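Local coordinates for protein putative transcriptional regulator (MarR/EmrR family) (Acinetobacter sp. ADP1, PDB 3NRV) that probably binds DNA and regulates transcription as a dimeric winged helix-turn-helix regulator of the MarR/EmrR family, at the interface of chains A and B. Numbering follows the deposited sequence. Chains: chain A/B, Putative transcriptional regulator (MarR/EmrR family).

The interface of chains A and B. Residues chain A 112, 116, 119, 123, 135, 138; chain B 11-14, 16.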
ATOM      1  N   SER A 112       3.220  18.310   1.995  1.00 32.41           N
ATOM      2  CA  SER A 112       2.397  17.975   0.826  1.00 38.01           C
ATOM      3  C   SER A 112       2.102  19.212  -0.014  1.00 35.43           C
ATOM      4  O   SER A 112       2.217  19.182  -1.247  1.00 34.70           O
ATOM      5  CB  SER A 112       1.080  17.330   1.242  1.00 35.91           C
ATOM      6  OG  SER A 112       1.315  16.114   1.925  1.00 38.21           O
ATOM      7  N   ILE A 116       3.458  20.575  -4.507  1.00 43.28           N
ATOM      8  CA  ILE A 116       2.363  20.668  -5.471  1.00 46.23           C
ATOM      9  C   ILE A 116       2.810  20.537  -6.925  1.00 50.34           C
ATOM     10  O   ILE A 116       2.031  20.099  -7.775  1.00 50.96           O
ATOM     11  CB  ILE A 116       1.576  21.987  -5.319  1.00 60.37           C
ATOM     12  CG1 ILE A 116       0.072  21.713  -5.317  1.00 62.19           C
ATOM     13  CG2 ILE A 116       1.953  22.971  -6.423  1.00 55.35           C
ATOM     14  CD1 ILE A 116      -0.405  20.963  -4.092  1.00 56.86           C
ATOM     15  N   GLU A 119       2.576  17.108  -8.167  1.00 44.15           N
ATOM     16  CA  GLU A 119       1.191  16.778  -8.475  1.00 43.71           C
ATOM     17  C   GLU A 119       0.783  17.240  -9.875  1.00 50.52           C
ATOM     18  O   GLU A 119       0.109  16.512 -10.611  1.00 44.90           O
ATOM     19  CB  GLU A 119       0.266  17.372  -7.419  1.00 41.39           C
ATOM     20  CG  GLU A 119       0.500  16.776  -6.059  1.00 48.31           C
ATOM     21  CD  GLU A 119       0.508  15.253  -6.102  1.00 56.19           C
ATOM     22  OE1 GLU A 119       1.608  14.653  -6.023  1.00 48.86           O
ATOM     23  OE2 GLU A 119      -0.589  14.665  -6.229  1.00 49.47           O
ATOM     24  N   LEU A 123      -0.380  14.735 -13.028  1.00 36.71           N
ATOM     25  CA  LEU A 123      -1.655  14.861 -13.716  1.00 35.51           C
ATOM     26  C   LEU A 123      -1.529  15.573 -15.070  1.00 40.53           C
ATOM     27  O   LEU A 123      -2.541  15.968 -15.662  1.00 34.89           O
ATOM     28  CB  LEU A 123      -2.660  15.596 -12.819  1.00 36.91           C
ATOM     29  CG  LEU A 123      -2.957  14.941 -11.461  1.00 37.27           C
ATOM     30  CD1 LEU A 123      -3.954  15.779 -10.659  1.00 32.82           C
ATOM     31  CD2 LEU A 123      -3.503  13.514 -11.663  1.00 31.84           C
ATOM     32  N   PHE A 135     -10.980  12.748  -8.888  1.00 32.93           N
ATOM     33  CA  PHE A 135     -11.244  13.125  -7.504  1.00 34.27           C
ATOM     34  C   PHE A 135     -12.628  12.720  -7.028  1.00 31.36           C
ATOM     35  O   PHE A 135     -12.827  12.419  -5.846  1.00 34.08           O
ATOM     36  CB  PHE A 135     -10.935  14.600  -7.261  1.00 33.91           C
ATOM     37  CG  PHE A 135      -9.476  14.892  -7.292  1.00 40.45           C
ATOM     38  CD1 PHE A 135      -8.641  14.381  -6.307  1.00 39.57           C
ATOM     39  CD2 PHE A 135      -8.922  15.641  -8.312  1.00 40.06           C
ATOM     40  CE1 PHE A 135      -7.285  14.626  -6.339  1.00 37.89           C
ATOM     41  CE2 PHE A 135      -7.569  15.893  -8.343  1.00 39.26           C
ATOM     42  CZ  PHE A 135      -6.749  15.387  -7.363  1.00 42.90           C
ATOM     43  N   LEU A 138     -12.041   8.972  -6.214  1.00 25.97           N
ATOM     44  CA  LEU A 138     -11.233   8.798  -5.014  1.00 30.76           C
ATOM     45  C   LEU A 138     -12.067   9.096  -3.776  1.00 30.06           C
ATOM     46  O   LEU A 138     -11.925   8.434  -2.740  1.00 28.68           O
ATOM     47  CB  LEU A 138      -9.980   9.686  -5.050  1.00 28.74           C
ATOM     48  CG  LEU A 138      -8.870   9.245  -6.023  1.00 29.58           C
ATOM     49  CD1 LEU A 138      -7.763  10.290  -6.106  1.00 28.44           C
ATOM     50  CD2 LEU A 138      -8.298   7.872  -5.617  1.00 28.42           C
TER
ATOM     51  N   ARG B  11      -7.394  18.296  -3.720  1.00 53.88           N
ATOM     52  CA  ARG B  11      -7.037  18.098  -5.119  1.00 49.18           C
ATOM     53  C   ARG B  11      -5.580  17.692  -5.247  1.00 46.90           C
ATOM     54  O   ARG B  11      -4.961  17.880  -6.293  1.00 47.82           O
ATOM     55  CB  ARG B  11      -7.321  19.356  -5.936  1.00 58.90           C
ATOM     56  CG  ARG B  11      -8.703  19.950  -5.683  1.00 69.86           C
ATOM     57  CD  ARG B  11      -9.809  19.141  -6.337  1.00 60.88           C
ATOM     58  NE  ARG B  11      -9.751  19.220  -7.796  1.00 67.20           N
ATOM     59  CZ  ARG B  11     -10.690  18.746  -8.613  1.00 64.45           C
ATOM     60  NH1 ARG B  11     -11.775  18.163  -8.117  1.00 53.52           N
ATOM     61  NH2 ARG B  11     -10.544  18.858  -9.929  1.00 54.93           N
ATOM     62  N   HIS B  12      -5.038  17.124  -4.175  1.00 40.41           N
ATOM     63  CA  HIS B  12      -3.676  16.592  -4.180  1.00 36.75           C
ATOM     64  C   HIS B  12      -3.762  15.070  -4.387  1.00 40.71           C
ATOM     65  O   HIS B  12      -4.098  14.325  -3.456  1.00 36.94           O
ATOM     66  CB  HIS B  12      -3.002  16.925  -2.846  1.00 38.73           C
ATOM     67  CG  HIS B  12      -1.517  16.748  -2.844  1.00 42.41           C
ATOM     68  ND1 HIS B  12      -0.909  15.528  -3.054  1.00 46.00           N
ATOM     69  CD2 HIS B  12      -0.515  17.630  -2.608  1.00 46.05           C
ATOM     70  CE1 HIS B  12       0.403  15.670  -2.972  1.00 47.11           C
ATOM     71  NE2 HIS B  12       0.669  16.935  -2.700  1.00 48.56           N
ATOM     72  N   ALA B  13      -3.479  14.621  -5.609  1.00 36.38           N
ATOM     73  CA  ALA B  13      -3.683  13.231  -5.987  1.00 43.46           C
ATOM     74  C   ALA B  13      -2.853  12.287  -5.132  1.00 36.05           C
ATOM     75  O   ALA B  13      -3.368  11.286  -4.630  1.00 33.77           O
ATOM     76  CB  ALA B  13      -3.375  13.013  -7.456  1.00 37.19           C
ATOM     77  N   THR B  14      -1.571  12.595  -4.991  1.00 33.18           N
ATOM     78  CA  THR B  14      -0.693  11.780  -4.166  1.00 34.91           C
ATOM     79  C   THR B  14      -1.234  11.655  -2.735  1.00 32.87           C
ATOM     80  O   THR B  14      -1.339  10.552  -2.199  1.00 31.23           O
ATOM     81  CB  THR B  14       0.739  12.340  -4.161  1.00 42.75           C
ATOM     82  OG1 THR B  14       1.281  12.220  -5.479  1.00 40.97           O
ATOM     83  CG2 THR B  14       1.610  11.566  -3.195  1.00 44.12           C
ATOM     84  N   GLN B  16      -4.328  12.242  -1.543  1.00 30.20           N
ATOM     85  CA  GLN B  16      -5.588  11.522  -1.506  1.00 26.19           C
ATOM     86  C   GLN B  16      -5.362  10.011  -1.639  1.00 29.80           C
ATOM     87  O   GLN B  16      -5.956   9.212  -0.908  1.00 26.90           O
ATOM     88  CB  GLN B  16      -6.520  11.983  -2.635  1.00 31.35           C
ATOM     89  CG  GLN B  16      -7.150  13.344  -2.412  1.00 38.80           C
ATOM     90  CD  GLN B  16      -7.711  13.500  -1.016  1.00 44.89           C
ATOM     91  OE1 GLN B  16      -8.430  12.630  -0.510  1.00 40.60           O
ATOM     92  NE2 GLN B  16      -7.386  14.619  -0.382  1.00 45.07           N
TER
HETATM   93  O   HOH W   1      -2.782  16.497  -7.429  1.00 50.13           O
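Helix 13-36 of chain B begins here: the backbone turns from extended at B:His12 to helical at B:Ala13 and B:Thr14, and the N-H of B:Thr14 is directed at A:Glu119. A:Glu119 caps this helix start from across the interface. Its CG lies anti to its own carbonyl carbon (chi1 -64°), and a bend at chi2 brings the carboxylate up to the turn. A:Glu119 OE2 accepts a straight hydrogen bond from the backbone amide B:Thr14 N (2.6 Å), entering from above the carboxylate plane. A:Glu119 OE1 offers its syn lone pair to the hydroxyl B:Thr14 OG1 (2.5 Å). The amide of B:Ala13 turns instead to water 1 (B:Ala13 N to water 1, 2.7 Å), which also meets A:Glu119 OE2 and the carbonyl O of B:Arg11. The helix-start dipole would favour a charged carboxylate. The imidazole of B:His12 lies nearly parallel to that carboxylate, 10° between planes, with A:Glu119 CG over the ring centre; its NE2 makes a weak, bent hydrogen bond to A:Ser112 O (3.1 Å). Farther along, one face of the A:Phe135 ring takes B:Arg11 CA, 3.8 Å from the centroid, and CD2 at its rim sits over the guanidinium centre, the two planes inclined by 36°. The site thus docks the N-terminal end of a chain B helix among helices 102-114, 116-122 and 128-147 of chain A, part of an interface consistent with the dimer typical of MarR proteins.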